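Long-range contacts in calreticulin, putative (Trypanosoma cruzi, PDB 5HCF), which probably acts as a lectin-type chaperone that recognises sugar chains and polypeptide segments of folding glycoproteins through a legume-lectin-like globular domain: residues 30-35 with 76-81; 145-150 with 161-166; 24-29 with 52-57; 87-92 with 212-217. One frame throughout, in Å; residues are numbered along the deposited sequence.

Contact 1: 30-35 with 76-81; sequences AGKFYA and KHEQDL
G31 and E78 bring the two loops closest, with CA atoms 7.8 Å apart, so the backbones do not pair as strands. The gap is bridged by side chains: a cation-pi contact and a carboxylate-to-backbone hydrogen bond join the loop after strand 26-29 to the loop after strand 69-76, within the legume lectin fold, while a salt bridge inside 76-81 holds the two reaching side chains, K76 and E78, together. G31 has a positive phi that suits glycine, and its CA lies against OE2 of E78. That same OE2 receives the backbone N of K32 at 3.1 Å with an N-H...O angle of 167°, through the syn lone pair. The other oxygen, OE1, uses its anti lone pair for the salt bridge to K76 NZ at 2.9 Å, so both ends of the carboxylate are gripped. K76 has CG anti to its backbone N (chi1 -178°) and continues extended, which carries NZ over the centre of the F33 ring, 3.1 Å from the centroid and 14° off the normal. E78 contributes a second, oblique touch to this ring, CB to CE1 at 3.6 Å. L255 and M258 of helix 248-260 also pack on F33. K76 NZ also lies 2.7 Å from F33 O.

Contact 2: 145-150 with 161-166; sequences THVYTL and FLDGES
H146 and D163 meet ring edge to carboxylate, with the two planes 23° apart and so nearly coplanar. H146 ND1 donates to OD2 of D163 at 2.8 Å; the oxygen lies almost in the ring plane and is met on its syn lone pair. On the far side of the ring, NE2 bonds to OD1 of D142, so both imidazole nitrogens are engaged and the rotation of the ring is fixed. OD1 of D163 accepts the backbone N of V147 at 2.9 Å, with the donor lying nearly on the extension of the CG-OD1 bond, while D163 N returns a bond to V147 O. One aspartate therefore closes the open end of the strand pair with three bonds.

Beyond it, the side chains alternate. Y148 and L162, a non-hydrogen-bonded pair, run side by side and point the same way, CE2 to CD1 at 3.7 Å. T149 and F161 lie on the other face, their CB atoms 3.9 Å apart, and their backbones exchange two bonds, of which F161 N to T149 O is nearly straight at 175°. T149 OG1 is bonded to S72 OG and to a water; that water accepts from G164 N. The whole is an antiparallel beta hairpin, 145-152 with 157-162, from which a type I' turn, L162 to E165, leads into strand 165-171.

Contact 3: 24-29 with 52-57; sequences GKVEIS and YALSTA
Y52, V26 and G24 bury the most area here, in a CH-pi and aliphatic contact that links the two sheets of the lectin beta sandwich: strand 26-29 belongs to one, strand 50-62 to the other. The tyrosine ring is the platform. With chi1 at -65° its CG stands beside the backbone N, anti to the carbonyl carbon, and the ring extends toward the loop leading into strand 26-29. G24 lies over one face, CA 4.0 Å from the ring centroid and 29° off the normal, an approach in which the main chain itself meets the aromatic surface. The carbonyl of K25 comes instead to the rim, its O in the ring plane and 3.5 Å from CE2. Beyond the ring, the hydroxyl of Y52 is bonded to E47 O and S220 OG, which ties down the far end of the side chain. V26 slides past Y52 in the opposite direction, placing CG1 at the ring edge, 3.7 Å from CD2. L43 and L45 of the neighbouring strand also touch V26, and W14 touches L54. V26 and L54 reach toward each other tip to tip, and the meeting atoms are V26 CG2 and L54 CD2, 3.5 Å apart.

Contact 4: 87-92 with 212-217; sequences YIKLLP and GIDVWQ
K89 and D214 meet through differently set side chains. CG of K89 stands anti to its carbonyl carbon (chi1 -64°) and the chain runs on extended, while CG of D214 is anti to its backbone N (chi1 163°); K89 NZ ends 2.8 Å from D214 OD2, a salt bridge that uses the anti lone pair of that oxygen.

The Y87 ring turns a face to V215, whose CG1 sits over its centre, 4.0 Å from the centroid, in a CH-pi contact. CE1 of the same ring is 3.2 Å from D214 O, and H121 meets the ring edge-to-face.

Beneath these groups, K89 and G212 form an antiparallel hydrogen-bonded pair, K89 N to G212 O and G212 N to K89 O both being 2.9 Å. The regular pairing gives way near Y87, where a water accepts from D214 N at 2.7 Å and donates to Y87 O and D214 O. L91 CD1 rests on the bare backbone of G212, 3.7 Å from its N.

Y87, K89 and D214 probably match in family position the glucose-binding residues of mammalian calreticulins. An acetic acid molecule, probably from the crystallisation liquor, lies about 3 Å from the Y87 side chain and may mark the pocket. An aromatic ring beside an ion pair is consistent with a carbohydrate site, where the charged pair could serve sugar hydroxyls.

How the contacts relate
Contacts 3 and 4 are the closest pair, their centres about 10 Å apart, because strands 50-62 and 208-217 are neighbours in one sheet; Y52 N to V215 O and L54 O to I213 N, both 2.8 Å, are probable hydrogen bonds. Contact 4 carries residues of the presumed sugar site, and contact 3 adjoins it through the shared strand 208-217. Contact 1 continues the chain from contact 3, since 30-35 follows 24-29 directly, yet their centres are about 17 Å apart. It also touches contact 2, K76 CB to T145 OG1 at 3.5 Å, and contact 4 through Q79 and Q217. Contact 2, on the other sheet, has its nearest atoms about 7 Å from contact 4.

Contact 1: 30-35 with 76-81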
loop_
_atom_site.group_PDB
_atom_site.type_symbol
_atom_site.label_atom_id
_atom_site.label_comp_id
_atom_site.label_asym_id
_atom_site.label_seq_id
_atom_site.Cartn_x
_atom_site.Cartn_y
_atom_site.Cartn_z
ATOM N N ALA A 30 3.905 11.291 16.234
ATOM C CA ALA A 30 5.191 10.639 16.014
ATOM C C ALA A 30 5.322 9.306 16.755
ATOM O O ALA A 30 6.322 8.607 16.598
ATOM C CB ALA A 30 6.319 11.572 16.409
ATOM N N GLY A 31 4.336 8.971 17.583
ATOM C CA GLY A 31 4.348 7.710 18.311
ATOM C C GLY A 31 5.052 7.779 19.657
ATOM O O GLY A 31 5.554 8.836 20.038
ATOM N N LYS A 32 5.090 6.658 20.379
ATOM C CA LYS A 32 5.790 6.600 21.667
ATOM C C LYS A 32 7.293 6.824 21.552
ATOM O O LYS A 32 7.896 7.454 22.421
ATOM C CB LYS A 32 5.571 5.255 22.360
ATOM C CG LYS A 32 4.143 4.899 22.694
ATOM C CD LYS A 32 4.141 3.719 23.653
ATOM C CE LYS A 32 4.874 2.536 23.027
ATOM N NZ LYS A 32 4.745 1.284 23.818
ATOM N N PHE A 33 7.897 6.299 20.492
ATOM C CA PHE A 33 9.303 6.565 20.209
ATOM C C PHE A 33 9.466 6.947 18.744
ATOM O O PHE A 33 8.683 6.526 17.895
ATOM C CB PHE A 33 10.169 5.345 20.543
ATOM C CG PHE A 33 10.016 4.214 19.573
ATOM C CD1 PHE A 33 8.944 3.347 19.664
ATOM C CD2 PHE A 33 10.949 4.018 18.569
ATOM C CE1 PHE A 33 8.799 2.310 18.770
ATOM C CE2 PHE A 33 10.810 2.977 17.672
ATOM C CZ PHE A 33 9.734 2.123 17.773
ATOM N N TYR A 34 10.483 7.748 18.446
ATOM C CA TYR A 34 10.633 8.300 17.105
ATOM C C TYR A 34 12.066 8.736 16.815
ATOM O O TYR A 34 12.806 9.123 17.723
ATOM C CB TYR A 34 9.684 9.485 16.927
ATOM C CG TYR A 34 9.656 10.389 18.135
ATOM C CD1 TYR A 34 10.656 11.331 18.342
ATOM C CD2 TYR A 34 8.645 10.289 19.082
ATOM C CE1 TYR A 34 10.647 12.152 19.448
ATOM C CE2 TYR A 34 8.628 11.110 20.196
ATOM C CZ TYR A 34 9.632 12.040 20.372
ATOM O OH TYR A 34 9.629 12.864 21.474
ATOM N N ALA A 35 12.450 8.669 15.544
ATOM C CA ALA A 35 13.748 9.165 15.103
ATOM C C ALA A 35 13.819 10.688 15.217
ATOM O O ALA A 35 14.862 11.251 15.555
ATOM C CB ALA A 35 14.028 8.724 13.672
ATOM N N LYS A 76 4.302 2.011 10.433
ATOM C CA LYS A 76 5.053 1.635 11.619
ATOM C C LYS A 76 4.112 1.002 12.632
ATOM O O LYS A 76 3.210 1.662 13.142
ATOM C CB LYS A 76 5.762 2.847 12.227
ATOM C CG LYS A 76 6.599 2.515 13.453
ATOM C CD LYS A 76 6.966 3.755 14.260
ATOM C CE LYS A 76 8.077 3.446 15.250
ATOM N NZ LYS A 76 8.083 4.396 16.389
ATOM N N HIS A 77 4.308 -0.286 12.893
ATOM C CA HIS A 77 3.519 -1.000 13.890
ATOM C C HIS A 77 4.285 -1.103 15.207
ATOM O O HIS A 77 4.780 -2.175 15.556
ATOM C CB HIS A 77 3.162 -2.403 13.397
ATOM C CG HIS A 77 2.353 -2.417 12.136
ATOM N ND1 HIS A 77 1.169 -1.733 12.003
ATOM C CD2 HIS A 77 2.566 -3.049 10.956
ATOM C CE1 HIS A 77 0.680 -1.940 10.788
ATOM N NE2 HIS A 77 1.509 -2.731 10.137
ATOM N N GLU A 78 4.373 0.006 15.935
ATOM C CA GLU A 78 5.154 0.063 17.171
ATOM C C GLU A 78 4.423 -0.545 18.367
ATOM O O GLU A 78 5.010 -0.737 19.433
ATOM C CB GLU A 78 5.533 1.516 17.487
ATOM C CG GLU A 78 4.357 2.484 17.487
ATOM C CD GLU A 78 4.659 3.788 18.213
ATOM O OE1 GLU A 78 5.793 4.296 18.085
ATOM O OE2 GLU A 78 3.758 4.309 18.905
ATOM N N GLN A 79 3.150 -0.868 18.174
ATOM C CA GLN A 79 2.280 -1.283 19.271
ATOM C C GLN A 79 2.343 -2.763 19.664
ATOM O O GLN A 79 1.683 -3.163 20.624
ATOM C CB GLN A 79 0.831 -0.914 18.946
ATOM C CG GLN A 79 0.222 -1.707 17.817
ATOM C CD GLN A 79 0.353 -0.990 16.487
ATOM O OE1 GLN A 79 1.365 -0.346 16.211
ATOM N NE2 GLN A 79 -0.678 -1.090 15.659
ATOM N N ASP A 80 3.120 -3.568 18.938
ATOM C CA ASP A 80 3.065 -5.031 19.066
ATOM C C ASP A 80 1.788 -5.526 18.422
ATOM O O ASP A 80 0.858 -5.967 19.093
ATOM C CB ASP A 80 3.132 -5.498 20.526
ATOM C CG ASP A 80 4.532 -5.434 21.097
ATOM O OD1 ASP A 80 5.488 -5.748 20.356
ATOM O OD2 ASP A 80 4.675 -5.081 22.291
ATOM N N LEU A 81 1.759 -5.455 17.101
ATOM C CA LEU A 81 0.579 -5.836 16.358
ATOM C C LEU A 81 0.459 -7.354 16.341
ATOM O O LEU A 81 1.440 -8.052 16.098
ATOM C CB LEU A 81 0.651 -5.274 14.935
ATOM C CG LEU A 81 -0.536 -5.497 13.997
ATOM C CD1 LEU A 81 -1.768 -4.776 14.512
ATOM C CD2 LEU A 81 -0.186 -5.030 12.598
#

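Contact 2: 145-150 with 161-166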
loop_
_atom_site.group_PDB
_atom_site.type_symbol
_atom_site.label_atom_id
_atom_site.label_comp_id
_atom_site.label_asym_id
_atom_site.label_seq_id
_atom_site.Cartn_x
_atom_site.Cartn_y
_atom_site.Cartn_z
ATOM N N THR A 145 9.773 1.237 11.496
ATOM C CA THR A 145 9.128 1.724 10.284
ATOM C C THR A 145 9.583 0.918 9.073
ATOM O O THR A 145 10.776 0.703 8.872
ATOM C CB THR A 145 9.430 3.216 10.035
ATOM O OG1 THR A 145 8.821 4.007 11.059
ATOM C CG2 THR A 145 8.893 3.660 8.674
ATOM N N HIS A 146 8.625 0.467 8.269
ATOM C CA HIS A 146 8.945 -0.223 7.027
ATOM C C HIS A 146 8.249 0.435 5.845
ATOM O O HIS A 146 7.145 0.967 5.977
ATOM C CB HIS A 146 8.568 -1.701 7.119
ATOM C CG HIS A 146 9.311 -2.436 8.191
ATOM N ND1 HIS A 146 10.629 -2.815 8.054
ATOM C CD2 HIS A 146 8.921 -2.858 9.415
ATOM C CE1 HIS A 146 11.021 -3.436 9.152
ATOM N NE2 HIS A 146 10.003 -3.477 9.993
ATOM N N VAL A 147 8.912 0.405 4.695
ATOM C CA VAL A 147 8.414 1.069 3.494
ATOM C C VAL A 147 8.029 0.053 2.424
ATOM O O VAL A 147 8.764 -0.899 2.162
ATOM C CB VAL A 147 9.468 2.033 2.912
ATOM C CG1 VAL A 147 8.880 2.840 1.755
ATOM C CG2 VAL A 147 10.008 2.951 4.000
ATOM N N TYR A 148 6.877 0.267 1.799
ATOM C CA TYR A 148 6.402 -0.638 0.762
ATOM C C TYR A 148 6.245 0.116 -0.548
ATOM O O TYR A 148 5.467 1.063 -0.645
ATOM C CB TYR A 148 5.088 -1.294 1.184
ATOM C CG TYR A 148 5.196 -1.984 2.526
ATOM C CD1 TYR A 148 5.056 -1.268 3.710
ATOM C CD2 TYR A 148 5.458 -3.348 2.613
ATOM C CE1 TYR A 148 5.162 -1.890 4.937
ATOM C CE2 TYR A 148 5.565 -3.977 3.833
ATOM C CZ TYR A 148 5.419 -3.244 4.993
ATOM O OH TYR A 148 5.523 -3.865 6.216
ATOM N N THR A 149 7.001 -0.310 -1.553
ATOM C CA THR A 149 7.044 0.382 -2.834
ATOM C C THR A 149 6.728 -0.573 -3.973
ATOM O O THR A 149 7.243 -1.689 -4.019
ATOM C CB THR A 149 8.429 1.022 -3.085
ATOM O OG1 THR A 149 8.788 1.856 -1.975
ATOM C CG2 THR A 149 8.406 1.853 -4.351
ATOM N N LEU A 150 5.872 -0.131 -4.889
ATOM C CA LEU A 150 5.466 -0.955 -6.022
ATOM C C LEU A 150 5.699 -0.235 -7.339
ATOM O O LEU A 150 5.257 0.900 -7.528
ATOM C CB LEU A 150 3.990 -1.345 -5.915
ATOM C CG LEU A 150 3.482 -2.219 -7.065
ATOM C CD1 LEU A 150 4.310 -3.490 -7.161
ATOM C CD2 LEU A 150 2.013 -2.544 -6.917
ATOM N N PHE A 161 9.387 -3.409 -3.593
ATOM C CA PHE A 161 10.495 -3.073 -2.711
ATOM C C PHE A 161 10.029 -2.982 -1.271
ATOM O O PHE A 161 9.005 -2.363 -0.977
ATOM C CB PHE A 161 11.134 -1.746 -3.132
ATOM C CG PHE A 161 11.672 -1.752 -4.530
ATOM C CD1 PHE A 161 10.823 -1.596 -5.616
ATOM C CD2 PHE A 161 13.031 -1.903 -4.761
ATOM C CE1 PHE A 161 11.315 -1.606 -6.903
ATOM C CE2 PHE A 161 13.531 -1.908 -6.047
ATOM C CZ PHE A 161 12.673 -1.759 -7.119
ATOM N N LEU A 162 10.787 -3.595 -0.372
ATOM C CA LEU A 162 10.541 -3.446 1.053
ATOM C C LEU A 162 11.758 -2.775 1.676
ATOM O O LEU A 162 12.879 -3.260 1.529
ATOM C CB LEU A 162 10.259 -4.801 1.704
ATOM C CG LEU A 162 9.599 -4.773 3.084
ATOM C CD1 LEU A 162 8.614 -5.926 3.199
ATOM C CD2 LEU A 162 10.632 -4.834 4.191
ATOM N N ASP A 163 11.531 -1.650 2.347
ATOM C CA ASP A 163 12.609 -0.854 2.929
ATOM C C ASP A 163 13.678 -0.491 1.902
ATOM O O ASP A 163 14.868 -0.483 2.210
ATOM C CB ASP A 163 13.252 -1.596 4.098
ATOM C CG ASP A 163 12.279 -1.862 5.219
ATOM O OD1 ASP A 163 11.282 -1.117 5.328
ATOM O OD2 ASP A 163 12.507 -2.814 5.988
ATOM N N GLY A 164 13.243 -0.194 0.681
ATOM C CA GLY A 164 14.137 0.275 -0.361
ATOM C C GLY A 164 14.811 -0.830 -1.146
ATOM O O GLY A 164 15.391 -0.582 -2.200
ATOM N N GLU A 165 14.732 -2.053 -0.635
ATOM C CA GLU A 165 15.382 -3.183 -1.271
ATOM C C GLU A 165 14.400 -4.053 -2.026
ATOM O O GLU A 165 13.296 -4.316 -1.549
ATOM N N SER A 166 14.807 -4.500 -3.210
ATOM C CA SER A 166 13.974 -5.359 -4.043
ATOM C C SER A 166 13.673 -6.696 -3.362
ATOM O O SER A 166 14.589 -7.418 -2.958
ATOM C CB SER A 166 14.656 -5.597 -5.395
ATOM O OG SER A 166 13.809 -6.303 -6.281
HETATM O O HOH W 1 10.443 0.427 -0.072
#

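Contact 3: 24-29 with 52-57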
loop_
_atom_site.group_PDB
_atom_site.type_symbol
_atom_site.label_atom_id
_atom_site.label_comp_id
_atom_site.label_asym_id
_atom_site.label_seq_id
_atom_site.Cartn_x
_atom_site.Cartn_y
_atom_site.Cartn_z
ATOM N N GLY A 24 -12.762 4.343 13.696
ATOM C CA GLY A 24 -11.773 4.701 14.696
ATOM C C GLY A 24 -11.219 6.098 14.515
ATOM O O GLY A 24 -11.259 6.654 13.419
ATOM N N LYS A 25 -10.706 6.673 15.597
ATOM C CA LYS A 25 -10.143 8.015 15.529
ATOM C C LYS A 25 -8.678 7.978 15.107
ATOM O O LYS A 25 -7.928 7.083 15.497
ATOM C CB LYS A 25 -10.286 8.723 16.882
ATOM C CG LYS A 25 -9.418 9.967 17.043
ATOM C CD LYS A 25 -9.240 10.335 18.512
ATOM C CE LYS A 25 -8.159 11.394 18.697
ATOM N NZ LYS A 25 -7.790 11.578 20.129
ATOM N N VAL A 26 -8.281 8.957 14.304
ATOM C CA VAL A 26 -6.901 9.069 13.861
ATOM C C VAL A 26 -6.346 10.434 14.239
ATOM O O VAL A 26 -7.099 11.385 14.450
ATOM C CB VAL A 26 -6.760 8.861 12.334
ATOM C CG1 VAL A 26 -7.417 7.551 11.905
ATOM C CG2 VAL A 26 -7.341 10.049 11.573
ATOM N N GLU A 27 -5.024 10.527 14.316
ATOM C CA GLU A 27 -4.365 11.776 14.671
ATOM C C GLU A 27 -2.989 11.868 14.025
ATOM O O GLU A 27 -2.403 10.858 13.644
ATOM C CB GLU A 27 -4.230 11.901 16.187
ATOM C CG GLU A 27 -3.164 10.986 16.758
ATOM C CD GLU A 27 -3.098 11.033 18.264
ATOM O OE1 GLU A 27 -3.706 11.949 18.861
ATOM O OE2 GLU A 27 -2.428 10.156 18.845
ATOM N N ILE A 28 -2.478 13.086 13.906
ATOM C CA ILE A 28 -1.101 13.290 13.490
ATOM C C ILE A 28 -0.206 13.120 14.713
ATOM O O ILE A 28 -0.401 13.789 15.728
ATOM C CB ILE A 28 -0.894 14.685 12.865
ATOM C CG1 ILE A 28 -1.769 14.850 11.614
ATOM C CG2 ILE A 28 0.577 14.926 12.560
ATOM C CD1 ILE A 28 -1.538 13.801 10.537
ATOM N N SER A 29 0.778 12.232 14.618
ATOM C CA SER A 29 1.606 11.899 15.774
ATOM C C SER A 29 2.886 11.164 15.388
ATOM O O SER A 29 2.944 10.501 14.352
ATOM C CB SER A 29 0.810 11.050 16.766
ATOM O OG SER A 29 1.677 10.243 17.542
ATOM N N TYR A 52 -11.161 1.337 10.284
ATOM C CA TYR A 52 -10.792 2.681 9.864
ATOM C C TYR A 52 -11.127 2.864 8.384
ATOM O O TYR A 52 -11.022 1.926 7.596
ATOM C CB TYR A 52 -9.305 2.942 10.133
ATOM C CG TYR A 52 -8.951 2.935 11.606
ATOM C CD1 TYR A 52 -8.804 1.737 12.304
ATOM C CD2 TYR A 52 -8.770 4.125 12.300
ATOM C CE1 TYR A 52 -8.483 1.732 13.655
ATOM C CE2 TYR A 52 -8.451 4.129 13.647
ATOM C CZ TYR A 52 -8.310 2.933 14.322
ATOM O OH TYR A 52 -7.995 2.951 15.664
ATOM N N ALA A 53 -11.547 4.067 8.016
ATOM C CA ALA A 53 -11.894 4.367 6.631
ATOM C C ALA A 53 -11.847 5.866 6.386
ATOM O O ALA A 53 -12.806 6.581 6.671
ATOM C CB ALA A 53 -13.269 3.820 6.289
ATOM N N LEU A 54 -10.724 6.329 5.849
ATOM C CA LEU A 54 -10.555 7.730 5.483
ATOM C C LEU A 54 -9.754 7.851 4.188
ATOM O O LEU A 54 -8.935 6.990 3.862
ATOM C CB LEU A 54 -9.901 8.507 6.633
ATOM C CG LEU A 54 -8.590 7.994 7.242
ATOM C CD1 LEU A 54 -7.391 8.306 6.381
ATOM C CD2 LEU A 54 -8.399 8.572 8.638
ATOM N N SER A 55 -10.000 8.927 3.452
ATOM C CA SER A 55 -9.465 9.062 2.102
ATOM C C SER A 55 -9.198 10.514 1.739
ATOM O O SER A 55 -9.693 11.435 2.390
ATOM C CB SER A 55 -10.428 8.446 1.078
ATOM O OG SER A 55 -11.770 8.834 1.330
ATOM N N THR A 56 -8.397 10.709 0.701
ATOM C CA THR A 56 -8.162 12.039 0.164
ATOM C C THR A 56 -8.094 11.946 -1.355
ATOM O O THR A 56 -7.750 10.901 -1.907
ATOM C CB THR A 56 -6.869 12.669 0.717
ATOM O OG1 THR A 56 -6.822 14.057 0.361
ATOM C CG2 THR A 56 -5.642 11.957 0.169
ATOM N N ALA A 57 -8.431 13.038 -2.028
ATOM C CA ALA A 57 -8.450 13.052 -3.482
ATOM C C ALA A 57 -7.134 13.569 -4.040
ATOM O O ALA A 57 -6.557 14.522 -3.509
ATOM C CB ALA A 57 -9.610 13.896 -3.990
#

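Contact 4: 87-92 with 212-217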
loop_
_atom_site.group_PDB
_atom_site.type_symbol
_atom_site.label_atom_id
_atom_site.label_comp_id
_atom_site.label_asym_id
_atom_site.label_seq_id
_atom_site.Cartn_x
_atom_site.Cartn_y
_atom_site.Cartn_z
ATOM N N TYR A 87 -2.309 -1.583 5.042
ATOM C CA TYR A 87 -2.269 -1.426 3.596
ATOM C C TYR A 87 -3.130 -0.252 3.138
ATOM O O TYR A 87 -4.091 0.123 3.811
ATOM C CB TYR A 87 -2.740 -2.710 2.918
ATOM C CG TYR A 87 -4.065 -3.218 3.444
ATOM C CD1 TYR A 87 -5.270 -2.741 2.931
ATOM C CD2 TYR A 87 -4.114 -4.167 4.458
ATOM C CE1 TYR A 87 -6.490 -3.202 3.414
ATOM C CE2 TYR A 87 -5.325 -4.633 4.945
ATOM C CZ TYR A 87 -6.508 -4.149 4.419
ATOM O OH TYR A 87 -7.707 -4.614 4.905
ATOM N N ILE A 88 -2.787 0.314 1.985
ATOM C CA ILE A 88 -3.553 1.414 1.407
ATOM C C ILE A 88 -4.255 0.967 0.128
ATOM O O ILE A 88 -3.961 -0.105 -0.411
ATOM C CB ILE A 88 -2.663 2.631 1.080
ATOM C CG1 ILE A 88 -1.793 2.333 -0.147
ATOM C CG2 ILE A 88 -1.814 3.011 2.281
ATOM C CD1 ILE A 88 -1.011 3.523 -0.659
ATOM N N LYS A 89 -5.183 1.794 -0.349
ATOM C CA LYS A 89 -5.909 1.512 -1.582
ATOM C C LYS A 89 -5.869 2.696 -2.540
ATOM O O LYS A 89 -5.906 3.852 -2.117
ATOM C CB LYS A 89 -7.365 1.152 -1.277
ATOM C CG LYS A 89 -7.552 -0.128 -0.465
ATOM C CD LYS A 89 -9.029 -0.376 -0.207
ATOM C CE LYS A 89 -9.282 -1.778 0.296
ATOM N NZ LYS A 89 -10.732 -2.017 0.521
ATOM N N LEU A 90 -5.809 2.399 -3.834
ATOM C CA LEU A 90 -5.916 3.429 -4.862
ATOM C C LEU A 90 -7.223 3.212 -5.623
ATOM O O LEU A 90 -7.465 2.127 -6.152
ATOM C CB LEU A 90 -4.710 3.391 -5.805
ATOM C CG LEU A 90 -3.334 3.387 -5.129
ATOM C CD1 LEU A 90 -2.222 3.322 -6.161
ATOM C CD2 LEU A 90 -3.164 4.605 -4.240
ATOM N N LEU A 91 -8.068 4.238 -5.666
ATOM C CA LEU A 91 -9.429 4.063 -6.157
ATOM C C LEU A 91 -9.790 5.039 -7.264
ATOM O O LEU A 91 -9.365 6.196 -7.241
ATOM C CB LEU A 91 -10.430 4.220 -5.010
ATOM C CG LEU A 91 -10.107 3.548 -3.672
ATOM C CD1 LEU A 91 -9.460 4.523 -2.699
ATOM C CD2 LEU A 91 -11.360 2.940 -3.060
ATOM N N PRO A 92 -10.587 4.568 -8.238
ATOM C CA PRO A 92 -11.238 5.430 -9.230
ATOM C C PRO A 92 -12.376 6.210 -8.576
ATOM O O PRO A 92 -12.602 6.026 -7.379
ATOM C CB PRO A 92 -11.758 4.439 -10.274
ATOM C CG PRO A 92 -11.970 3.183 -9.517
ATOM C CD PRO A 92 -10.892 3.143 -8.463
ATOM N N GLY A 212 -7.061 5.780 -0.245
ATOM C CA GLY A 212 -7.809 5.539 0.973
ATOM C C GLY A 212 -7.146 4.541 1.893
ATOM O O GLY A 212 -6.454 3.626 1.445
ATOM N N ILE A 213 -7.364 4.720 3.190
ATOM C CA ILE A 213 -6.927 3.752 4.179
ATOM C C ILE A 213 -8.143 3.070 4.772
ATOM O O ILE A 213 -8.933 3.683 5.488
ATOM C CB ILE A 213 -6.087 4.396 5.298
ATOM C CG1 ILE A 213 -4.699 4.759 4.769
ATOM C CG2 ILE A 213 -5.949 3.450 6.471
ATOM C CD1 ILE A 213 -3.929 5.721 5.650
ATOM N N ASP A 214 -8.288 1.794 4.447
ATOM C CA ASP A 214 -9.419 0.996 4.886
ATOM C C ASP A 214 -8.882 -0.259 5.560
ATOM O O ASP A 214 -8.587 -1.255 4.894
ATOM C CB ASP A 214 -10.316 0.646 3.696
ATOM C CG ASP A 214 -11.267 -0.493 3.994
ATOM O OD1 ASP A 214 -11.782 -0.564 5.130
ATOM O OD2 ASP A 214 -11.475 -1.337 3.093
ATOM N N VAL A 215 -8.729 -0.206 6.880
ATOM C CA VAL A 215 -8.136 -1.327 7.607
ATOM C C VAL A 215 -8.876 -1.640 8.897
ATOM O O VAL A 215 -9.568 -0.791 9.452
ATOM C CB VAL A 215 -6.654 -1.065 7.958
ATOM C CG1 VAL A 215 -5.848 -0.818 6.706
ATOM C CG2 VAL A 215 -6.529 0.107 8.918
ATOM N N TRP A 216 -8.721 -2.875 9.361
ATOM C CA TRP A 216 -9.186 -3.290 10.676
ATOM C C TRP A 216 -7.982 -3.506 11.581
ATOM O O TRP A 216 -6.989 -4.096 11.164
ATOM C CB TRP A 216 -10.028 -4.568 10.577
ATOM C CG TRP A 216 -10.096 -5.366 11.852
ATOM C CD1 TRP A 216 -9.309 -6.426 12.202
ATOM C CD2 TRP A 216 -10.998 -5.161 12.946
ATOM N NE1 TRP A 216 -9.667 -6.896 13.441
ATOM C CE2 TRP A 216 -10.701 -6.136 13.922
ATOM C CE3 TRP A 216 -12.028 -4.249 13.196
ATOM C CZ2 TRP A 216 -11.397 -6.225 15.126
ATOM C CZ3 TRP A 216 -12.718 -4.339 14.391
ATOM C CH2 TRP A 216 -12.398 -5.319 15.341
ATOM N N GLN A 217 -8.065 -3.010 12.813
ATOM C CA GLN A 217 -6.992 -3.203 13.785
ATOM C C GLN A 217 -7.509 -3.624 15.154
ATOM O O GLN A 217 -8.365 -2.958 15.738
ATOM C CB GLN A 217 -6.148 -1.935 13.947
ATOM C CG GLN A 217 -5.088 -1.729 12.878
ATOM C CD GLN A 217 -4.047 -0.710 13.302
ATOM O OE1 GLN A 217 -4.339 0.470 13.451
ATOM N NE2 GLN A 217 -2.828 -1.172 13.523
HETATM O O HOH W 2 -6.894 0.051 2.961
#